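Local coordinates for protein NDP-N-acetyl-D-galactosaminuronic acid dehydrogenase (Methanosarcina mazei Go1, PDB 3G79) that probably oxidises UDP-N-acetyl-alpha-D-mannosamine to UDP-N-acetyl-alpha-D-mannosaminouronate, reducing two molecules of NAD(+) to NADH in the process, at residues Met62-Glu67 against Lys89-Pro94; Leu430-Ala435 against Asp456-Lys461; Asn443-Asp448 against Gly462-Gly467. All blocks are in the same frame, centred on the assembly; numbering follows the deposited sequence.

Contact 1. Residues Met62-Glu67 against Lys89-Pro94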
loop_
_atom_site.group_PDB
_atom_site.type_symbol
_atom_site.label_atom_id
_atom_site.label_comp_id
_atom_site.label_asym_id
_atom_site.label_seq_id
_atom_site.Cartn_x
_atom_site.Cartn_y
_atom_site.Cartn_z
ATOM N N MET A 62 -41.548 -10.581 -19.687
ATOM C CA MET A 62 -40.971 -11.533 -18.749
ATOM C C MET A 62 -41.023 -10.942 -17.333
ATOM O O MET A 62 -41.706 -11.490 -16.457
ATOM C CB MET A 62 -39.523 -11.913 -19.105
ATOM C CG MET A 62 -39.376 -13.146 -19.951
ATOM S SD MET A 62 -37.663 -13.703 -19.992
ATOM C CE MET A 62 -37.682 -14.837 -18.609
ATOM N N LEU A 63 -40.340 -9.810 -17.143
ATOM C CA LEU A 63 -40.284 -9.147 -15.855
ATOM C C LEU A 63 -41.660 -8.949 -15.261
ATOM O O LEU A 63 -41.840 -9.115 -14.037
ATOM C CB LEU A 63 -39.608 -7.793 -15.967
ATOM C CG LEU A 63 -38.086 -7.754 -15.997
ATOM C CD1 LEU A 63 -37.646 -6.404 -16.543
ATOM C CD2 LEU A 63 -37.541 -7.987 -14.612
ATOM N N ASN A 64 -42.622 -8.577 -16.105
ATOM C CA ASN A 64 -43.965 -8.318 -15.600
ATOM C C ASN A 64 -44.774 -9.571 -15.246
ATOM O O ASN A 64 -45.912 -9.477 -14.743
ATOM C CB ASN A 64 -44.748 -7.385 -16.529
ATOM C CG ASN A 64 -44.461 -5.922 -16.263
ATOM O OD1 ASN A 64 -43.990 -5.541 -15.177
ATOM N ND2 ASN A 64 -44.750 -5.087 -17.249
ATOM N N ARG A 65 -44.189 -10.738 -15.509
ATOM C CA ARG A 65 -44.734 -11.984 -14.982
ATOM C C ARG A 65 -43.934 -12.400 -13.745
ATOM O O ARG A 65 -44.361 -13.278 -12.989
ATOM C CB ARG A 65 -44.741 -13.098 -16.045
ATOM C CG ARG A 65 -45.666 -12.841 -17.222
ATOM C CD ARG A 65 -45.679 -14.023 -18.176
ATOM N NE ARG A 65 -45.734 -13.577 -19.570
ATOM C CZ ARG A 65 -44.667 -13.490 -20.366
ATOM N NH1 ARG A 65 -43.460 -13.834 -19.914
ATOM N NH2 ARG A 65 -44.803 -13.059 -21.622
ATOM N N GLY A 66 -42.762 -11.777 -13.576
ATOM C CA GLY A 66 -41.926 -11.961 -12.404
ATOM C C GLY A 66 -40.636 -12.748 -12.584
ATOM O O GLY A 66 -40.241 -13.463 -11.657
ATOM N N GLU A 67 -39.957 -12.578 -13.732
ATOM C CA GLU A 67 -38.811 -13.436 -14.132
ATOM C C GLU A 67 -37.581 -12.636 -14.605
ATOM O O GLU A 67 -37.736 -11.464 -14.937
ATOM C CB GLU A 67 -39.273 -14.400 -15.237
ATOM C CG GLU A 67 -40.668 -15.010 -14.991
ATOM C CD GLU A 67 -41.350 -15.539 -16.255
ATOM O OE1 GLU A 67 -42.280 -16.359 -16.111
ATOM O OE2 GLU A 67 -40.984 -15.141 -17.382
ATOM N N LYS A 89 -45.460 -3.410 -6.749
ATOM C CA LYS A 89 -44.484 -2.335 -6.477
ATOM C C LYS A 89 -43.431 -2.146 -7.600
ATOM O O LYS A 89 -42.531 -1.272 -7.525
ATOM C CB LYS A 89 -43.763 -2.581 -5.139
ATOM C CG LYS A 89 -44.668 -2.439 -3.931
ATOM C CD LYS A 89 -43.902 -2.596 -2.683
ATOM C CE LYS A 89 -43.351 -1.267 -2.230
ATOM N NZ LYS A 89 -42.395 -1.468 -1.097
ATOM N N PHE A 90 -43.520 -2.991 -8.612
ATOM C CA PHE A 90 -42.592 -2.916 -9.710
ATOM C C PHE A 90 -43.277 -3.250 -11.030
ATOM O O PHE A 90 -44.138 -4.121 -11.093
ATOM C CB PHE A 90 -41.409 -3.836 -9.467
ATOM C CG PHE A 90 -40.482 -3.939 -10.634
ATOM C CD1 PHE A 90 -39.607 -2.904 -10.948
ATOM C CD2 PHE A 90 -40.493 -5.063 -11.450
ATOM C CE1 PHE A 90 -38.762 -2.988 -12.025
ATOM C CE2 PHE A 90 -39.611 -5.145 -12.543
ATOM C CZ PHE A 90 -38.761 -4.100 -12.815
ATOM N N GLU A 91 -42.877 -2.532 -12.068
ATOM C CA GLU A 91 -43.434 -2.686 -13.399
ATOM C C GLU A 91 -42.373 -2.232 -14.382
ATOM O O GLU A 91 -41.680 -1.244 -14.135
ATOM C CB GLU A 91 -44.675 -1.812 -13.561
ATOM C CG GLU A 91 -45.352 -1.952 -14.914
ATOM C CD GLU A 91 -46.353 -0.841 -15.195
ATOM O OE1 GLU A 91 -46.822 -0.745 -16.369
ATOM O OE2 GLU A 91 -46.649 -0.065 -14.246
ATOM N N CYS A 92 -42.242 -2.974 -15.475
ATOM C CA CYS A 92 -41.362 -2.612 -16.571
ATOM C C CYS A 92 -42.208 -2.002 -17.692
ATOM O O CYS A 92 -43.261 -2.535 -18.066
ATOM C CB CYS A 92 -40.613 -3.853 -17.053
ATOM S SG CYS A 92 -39.213 -3.593 -18.167
ATOM N N THR A 93 -41.760 -0.859 -18.192
ATOM C CA THR A 93 -42.462 -0.133 -19.252
ATOM C C THR A 93 -41.488 0.462 -20.271
ATOM O O THR A 93 -40.373 0.855 -19.902
ATOM C CB THR A 93 -43.403 0.955 -18.690
ATOM O OG1 THR A 93 -44.229 1.505 -19.738
ATOM C CG2 THR A 93 -42.610 2.080 -17.987
ATOM N N PRO A 94 -41.890 0.452 -21.574
ATOM C CA PRO A 94 -41.199 1.050 -22.755
ATOM C C PRO A 94 -41.447 2.563 -22.855
ATOM O O PRO A 94 -40.899 3.260 -23.723
ATOM C CB PRO A 94 -41.878 0.332 -23.927
ATOM C CG PRO A 94 -43.317 0.080 -23.401
ATOM C CD PRO A 94 -43.050 -0.381 -21.996
#
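Asn-64 turns its carboxamide toward the backbone of Cys-92 and holds that residue by both of its polar groups. Cys-92 N donates to Asn-64 OD1 over 3.1 Å along a nearly straight N-H...O line (166°), although the donor is tilted out of the carboxamide plane. In return Asn-64 ND2 donates to Cys-92 O, also at 3.1 Å. This second bond is more bent (137°), but it arrives in the plane of the Cys-92 carbonyl, on a lone pair. A carboxamide, with an acceptor and a donor side by side, suits the place because it can answer both backbone groups at once. OD1 also rests 3.4 Å from Glu-91 CA, and CG of Glu-91 lies alongside the carboxamide.

Beside this polar clasp is a greasy one. Leu-63 CD1 meets Cys-92 SG at 3.6 Å; the thiol reaches it because SG stands anti to the backbone N (chi1 -167°). The other methyl, CD2, comes obliquely to Phe-90 CE2 at 4.1 Å. Met-26 touches Leu-63, Phe-90 and Cys-92 alike, and helix 30-39 covers more of the Phe-90 ring.

Glu-91 and Thr-93 spend their backbone groups on strand 45-49 and Gln-50 just after it, so those of Cys-92 face the other way, where no further strand of this chain follows. Asn-64, next to Leu-63 of helix 59-63, thus takes over part of a neighbouring strand's role at the outer edge of the mixed sheet, where the strands run parallel, in the Rossmann-type NAD-binding domain.

Contact 2. Residues Leu430-Ala435 against Asp456-Lys461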
loop_
_atom_site.group_PDB
_atom_site.type_symbol
_atom_site.label_atom_id
_atom_site.label_comp_id
_atom_site.label_asym_id
_atom_site.label_seq_id
_atom_site.Cartn_x
_atom_site.Cartn_y
_atom_site.Cartn_z
ATOM N N LEU A 430 0.942 -29.796 -11.625
ATOM C CA LEU A 430 1.983 -30.230 -12.575
ATOM C C LEU A 430 3.180 -30.863 -11.861
ATOM O O LEU A 430 3.857 -30.218 -11.039
ATOM C CB LEU A 430 2.440 -29.070 -13.483
ATOM C CG LEU A 430 3.487 -29.349 -14.579
ATOM C CD1 LEU A 430 2.914 -30.114 -15.763
ATOM C CD2 LEU A 430 4.119 -28.080 -15.071
ATOM N N LYS A 431 3.444 -32.122 -12.192
ATOM C CA LYS A 431 4.532 -32.886 -11.567
ATOM C C LYS A 431 5.758 -32.953 -12.487
ATOM O O LYS A 431 5.618 -33.122 -13.712
ATOM C CB LYS A 431 4.056 -34.296 -11.130
ATOM C CG LYS A 431 2.767 -34.785 -11.813
ATOM C CD LYS A 431 2.678 -36.326 -11.914
ATOM C CE LYS A 431 1.573 -36.766 -12.915
ATOM N NZ LYS A 431 1.851 -38.076 -13.617
ATOM N N ALA A 432 6.950 -32.809 -11.897
ATOM C CA ALA A 432 8.181 -32.710 -12.677
ATOM C C ALA A 432 8.383 -33.850 -13.703
ATOM O O ALA A 432 8.645 -33.585 -14.873
ATOM C CB ALA A 432 9.417 -32.571 -11.747
ATOM N N ASP A 433 8.262 -35.099 -13.257
ATOM C CA ASP A 433 8.437 -36.287 -14.100
ATOM C C ASP A 433 7.725 -36.166 -15.430
ATOM O O ASP A 433 8.294 -36.425 -16.498
ATOM C CB ASP A 433 7.810 -37.510 -13.425
ATOM C CG ASP A 433 8.641 -38.070 -12.329
ATOM O OD1 ASP A 433 9.856 -37.809 -12.314
ATOM O OD2 ASP A 433 8.053 -38.778 -11.473
ATOM N N TRP A 434 6.456 -35.797 -15.319
ATOM C CA TRP A 434 5.529 -35.795 -16.420
ATOM C C TRP A 434 5.927 -34.749 -17.446
ATOM O O TRP A 434 6.029 -35.048 -18.634
ATOM C CB TRP A 434 4.117 -35.542 -15.903
ATOM C CG TRP A 434 3.092 -35.728 -16.921
ATOM C CD1 TRP A 434 2.441 -36.890 -17.222
ATOM C CD2 TRP A 434 2.561 -34.728 -17.799
ATOM N NE1 TRP A 434 1.529 -36.673 -18.239
ATOM C CE2 TRP A 434 1.589 -35.356 -18.613
ATOM C CE3 TRP A 434 2.809 -33.367 -17.978
ATOM C CZ2 TRP A 434 0.864 -34.664 -19.590
ATOM C CZ3 TRP A 434 2.088 -32.684 -18.947
ATOM C CH2 TRP A 434 1.126 -33.335 -19.739
ATOM N N ALA A 435 6.173 -33.535 -16.984
ATOM C CA ALA A 435 6.573 -32.445 -17.879
ATOM C C ALA A 435 7.913 -32.759 -18.510
ATOM O O ALA A 435 8.143 -32.445 -19.681
ATOM C CB ALA A 435 6.622 -31.109 -17.138
ATOM N N ASP A 456 12.579 -27.175 -6.132
ATOM C CA ASP A 456 13.511 -28.280 -5.917
ATOM C C ASP A 456 13.089 -29.564 -6.597
ATOM O O ASP A 456 13.928 -30.294 -7.130
ATOM C CB ASP A 456 13.836 -28.474 -4.443
ATOM C CG ASP A 456 14.576 -27.263 -3.848
ATOM O OD1 ASP A 456 15.144 -26.463 -4.613
ATOM O OD2 ASP A 456 14.584 -27.102 -2.614
ATOM N N GLU A 457 11.779 -29.805 -6.626
ATOM C CA GLU A 457 11.203 -30.912 -7.370
ATOM C C GLU A 457 11.700 -30.921 -8.834
ATOM O O GLU A 457 12.143 -31.953 -9.343
ATOM C CB GLU A 457 9.686 -30.840 -7.304
ATOM C CG GLU A 457 8.957 -32.060 -7.878
ATOM C CD GLU A 457 7.455 -31.833 -8.008
ATOM O OE1 GLU A 457 6.818 -32.496 -8.874
ATOM O OE2 GLU A 457 6.910 -30.987 -7.248
ATOM N N PHE A 458 11.654 -29.761 -9.471
ATOM C CA PHE A 458 11.963 -29.631 -10.879
ATOM C C PHE A 458 13.451 -29.529 -11.171
ATOM O O PHE A 458 13.924 -30.102 -12.169
ATOM C CB PHE A 458 11.204 -28.443 -11.482
ATOM C CG PHE A 458 9.725 -28.709 -11.688
ATOM C CD1 PHE A 458 9.200 -28.834 -12.973
ATOM C CD2 PHE A 458 8.863 -28.840 -10.599
ATOM C CE1 PHE A 458 7.854 -29.062 -13.172
ATOM C CE2 PHE A 458 7.499 -29.067 -10.787
ATOM C CZ PHE A 458 6.996 -29.191 -12.070
ATOM N N ILE A 459 14.180 -28.813 -10.315
ATOM C CA ILE A 459 15.634 -28.743 -10.406
ATOM C C ILE A 459 16.263 -30.152 -10.261
ATOM O O ILE A 459 17.126 -30.550 -11.048
ATOM C CB ILE A 459 16.197 -27.771 -9.341
ATOM C CG1 ILE A 459 15.838 -26.314 -9.656
ATOM C CG2 ILE A 459 17.657 -27.900 -9.220
ATOM C CD1 ILE A 459 16.167 -25.348 -8.508
ATOM N N GLY A 460 15.798 -30.914 -9.274
ATOM C CA GLY A 460 16.360 -32.248 -9.005
ATOM C C GLY A 460 16.139 -33.250 -10.123
ATOM O O GLY A 460 16.724 -34.331 -10.137
ATOM N N LYS A 461 15.283 -32.862 -11.059
ATOM C CA LYS A 461 14.795 -33.722 -12.126
ATOM C C LYS A 461 15.368 -33.234 -13.467
ATOM O O LYS A 461 14.855 -33.591 -14.541
ATOM C CB LYS A 461 13.261 -33.670 -12.119
ATOM C CG LYS A 461 12.537 -34.631 -13.037
ATOM C CD LYS A 461 12.362 -36.039 -12.437
ATOM C CE LYS A 461 12.103 -37.063 -13.574
ATOM N NZ LYS A 461 11.974 -38.516 -13.149
#
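Ala-432 N donates to Glu-457 OE1 over 3.0 Å, and the N-H points almost straight at the oxygen (170°), though from above the carboxylate plane. Ala-432 opens helix 432-439, right after the N-cap residue Lys-431, so the bond joins the N-terminal turn of one helix to the side of another, helix 455-459, in the alpha/beta fold of the UDP-binding domain. The first-turn N-H groups of a helix have no helical acceptor, and the carboxylate supplies one; its negative charge would probably also be favoured by the helix dipole. Glu-457 reaches that far because its CG stands anti to the backbone N (chi1 -172°) and the chain runs extended beyond it.

Ala-432 is at the centre of the packing. Its CB sits over the middle of the Phe-458 ring, 3.8 Å from the centroid and 7° off the normal, a CH-pi contact. A methyl is small enough to let the helices come close here, for the same CB also lies 3.7 Å from Glu-457 O and 4.0 Å from Lys-461 CG. Phe-458 in turn meets Phe-463 edge to face, which continues the hydrophobic layer toward the sheet.

At the exposed rim Lys-461 and Asp-433 cross at about a right angle and carry opposite charges. They pair as a salt bridge, but the model brings them too close for the details to be trusted. Lys-461 O, by contrast, accepts a hydrogen bond from Lys-436 NZ. At the far side of the Phe-458 ring from its CB, Leu-430 O lies in the ring plane at the edge, 3.5 Å from CZ.

Contact 3. Residues Asn443-Asp448 against Gly462-Gly467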
loop_
_atom_site.group_PDB
_atom_site.type_symbol
_atom_site.label_atom_id
_atom_site.label_comp_id
_atom_site.label_asym_id
_atom_site.label_seq_id
_atom_site.Cartn_x
_atom_site.Cartn_y
_atom_site.Cartn_z
ATOM N N ASN A 443 17.348 -31.482 -20.425
ATOM C CA ASN A 443 17.250 -30.292 -19.619
ATOM C C ASN A 443 16.168 -29.372 -20.112
ATOM O O ASN A 443 16.474 -28.365 -20.777
ATOM C CB ASN A 443 18.573 -29.575 -19.586
ATOM C CG ASN A 443 19.640 -30.390 -18.918
ATOM O OD1 ASN A 443 20.737 -30.518 -19.442
ATOM N ND2 ASN A 443 19.333 -30.949 -17.756
ATOM N N PRO A 444 14.898 -29.711 -19.798
ATOM C CA PRO A 444 13.830 -28.804 -20.132
ATOM C C PRO A 444 13.804 -27.634 -19.186
ATOM O O PRO A 444 14.255 -27.718 -18.027
ATOM C CB PRO A 444 12.563 -29.640 -19.991
ATOM C CG PRO A 444 12.904 -30.762 -19.151
ATOM C CD PRO A 444 14.402 -30.861 -19.024
ATOM N N VAL A 445 13.275 -26.545 -19.729
ATOM C CA VAL A 445 13.272 -25.252 -19.117
ATOM C C VAL A 445 11.849 -24.999 -18.637
ATOM O O VAL A 445 10.907 -25.164 -19.420
ATOM C CB VAL A 445 13.714 -24.238 -20.174
ATOM C CG1 VAL A 445 13.078 -22.872 -19.936
ATOM C CG2 VAL A 445 15.283 -24.152 -20.246
ATOM N N ILE A 446 11.699 -24.664 -17.345
ATOM C CA ILE A 446 10.432 -24.181 -16.767
ATOM C C ILE A 446 10.626 -22.778 -16.186
ATOM O O ILE A 446 11.531 -22.567 -15.409
ATOM C CB ILE A 446 9.820 -25.184 -15.692
ATOM C CG1 ILE A 446 8.492 -24.687 -15.128
ATOM C CG2 ILE A 446 10.727 -25.399 -14.510
ATOM C CD1 ILE A 446 7.319 -25.401 -15.658
ATOM N N ILE A 447 9.759 -21.839 -16.574
ATOM C CA ILE A 447 9.733 -20.431 -16.070
ATOM C C ILE A 447 8.359 -20.122 -15.426
ATOM O O ILE A 447 7.319 -20.222 -16.095
ATOM C CB ILE A 447 9.974 -19.412 -17.231
ATOM C CG1 ILE A 447 11.447 -19.332 -17.649
ATOM C CG2 ILE A 447 9.731 -18.022 -16.751
ATOM C CD1 ILE A 447 12.003 -20.464 -18.330
ATOM N N ASP A 448 8.365 -19.763 -14.145
ATOM C CA ASP A 448 7.145 -19.579 -13.318
ATOM C C ASP A 448 6.801 -18.130 -13.029
ATOM O O ASP A 448 7.547 -17.429 -12.347
ATOM C CB ASP A 448 7.300 -20.284 -11.954
ATOM C CG ASP A 448 5.969 -20.389 -11.171
ATOM O OD1 ASP A 448 4.897 -20.205 -11.774
ATOM O OD2 ASP A 448 5.988 -20.681 -9.953
ATOM N N GLY A 462 16.400 -32.385 -13.386
ATOM C CA GLY A 462 17.127 -31.916 -14.557
ATOM C C GLY A 462 16.728 -30.573 -15.166
ATOM O O GLY A 462 17.434 -30.058 -16.066
ATOM N N PHE A 463 15.617 -29.991 -14.700
ATOM C CA PHE A 463 15.093 -28.765 -15.316
ATOM C C PHE A 463 16.000 -27.596 -15.113
ATOM O O PHE A 463 16.837 -27.612 -14.203
ATOM C CB PHE A 463 13.781 -28.367 -14.689
ATOM C CG PHE A 463 12.626 -29.047 -15.252
ATOM C CD1 PHE A 463 12.269 -30.308 -14.806
ATOM C CD2 PHE A 463 11.848 -28.430 -16.210
ATOM C CE1 PHE A 463 11.116 -30.962 -15.332
ATOM C CE2 PHE A 463 10.708 -29.061 -16.737
ATOM C CZ PHE A 463 10.337 -30.309 -16.293
ATOM N N VAL A 464 15.806 -26.576 -15.942
ATOM C CA VAL A 464 16.401 -25.297 -15.673
ATOM C C VAL A 464 15.277 -24.347 -15.293
ATOM O O VAL A 464 14.357 -24.124 -16.107
ATOM C CB VAL A 464 17.101 -24.727 -16.891
ATOM C CG1 VAL A 464 17.752 -23.372 -16.518
ATOM C CG2 VAL A 464 18.129 -25.717 -17.447
ATOM N N TYR A 465 15.372 -23.775 -14.082
ATOM C CA TYR A 465 14.236 -23.074 -13.443
ATOM C C TYR A 465 14.413 -21.597 -13.299
ATOM O O TYR A 465 15.476 -21.139 -13.009
ATOM C CB TYR A 465 13.970 -23.654 -12.051
ATOM C CG TYR A 465 13.048 -22.827 -11.187
ATOM C CD1 TYR A 465 11.668 -23.103 -11.139
ATOM C CD2 TYR A 465 13.540 -21.769 -10.426
ATOM C CE1 TYR A 465 10.807 -22.346 -10.344
ATOM C CE2 TYR A 465 12.684 -20.982 -9.637
ATOM C CZ TYR A 465 11.321 -21.281 -9.584
ATOM O OH TYR A 465 10.446 -20.506 -8.814
ATOM N N LYS A 466 13.332 -20.858 -13.461
ATOM C CA LYS A 466 13.258 -19.423 -13.171
ATOM C C LYS A 466 11.848 -19.150 -12.666
ATOM O O LYS A 466 10.850 -19.754 -13.145
ATOM C CB LYS A 466 13.453 -18.613 -14.431
ATOM C CG LYS A 466 14.792 -18.782 -15.076
ATOM C CD LYS A 466 15.844 -17.903 -14.483
ATOM C CE LYS A 466 17.138 -18.029 -15.310
ATOM N NZ LYS A 466 18.344 -17.308 -14.755
ATOM N N GLY A 467 11.760 -18.260 -11.684
ATOM C CA GLY A 467 10.468 -17.806 -11.186
ATOM C C GLY A 467 10.599 -16.342 -10.878
ATOM O O GLY A 467 11.693 -15.875 -10.535
#
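A parallel pair of strands, 445-448 and 464-467, forms the two beta arms of a beta-alpha-beta unit whose helix is 455-459. The axes run 4.5 Å apart, their directions only 10° from parallel. The backbone ladder runs from Val-464 N to Pro-444 O, then through Ile-446 N to Val-464 O and Lys-466 N to Ile-446 O, and ends with Asp-448 N to Lys-466 O (2.7 Å).

Before the strands begin, Asn-443 ND2 donates to Gly-462 O at 2.7 Å, in the carbonyl plane on a lone pair. Gly-462 is the C-prime residue of a Schellman motif that ends helix 455-459; its positive phi is one glycine adopts readily. Next to it Pro-444 CG lies over the Phe-463 ring, 3.8 Å from the centroid and offset toward the rim, a CH-pi contact of two rigid groups. Ile-446 CG2 comes obliquely to Phe-463 CD2 at 3.7 Å, and it also meets the rim of Tyr-465. Gly-467 has no CB, and Tyr-465 OH occupies the space where one would project, 3.6 Å from Gly-467 CA.

On the other face, Ile-447 CG1 lies beside Lys-466 CB, and Lys-466 NZ bonds to the carbonyl of His-474 in the C-terminal histidine tag. Helix 321-345 packs on Val-445 and Ile-447 there, helix 432-439 covers Pro-444 and Phe-463, and strand 417-420 pairs with strand 445-448 along its other edge.

In the fold
From the N terminus, contact 1 first closes a loop that leaves helix 59-63, passes through helix 77-86 and returns as the outermost strand of the NAD-binding sheet. The chain then runs through the central helices into the UDP-binding domain, where contacts 2 and 3 lie on the opposite side of the chain's centre, each with its centre 58 Å from that of contact 1. Contact 2 closes the loop from helix 432-439 through strand 445-448 to helix 455-459, contact 3 the one from strand 445-448 through helix 455-459 to strand 464-467, so the two cross. With centres 9 Å apart they touch, notably where Phe-458 O probably accepts a hydrogen bond from Phe-463 N.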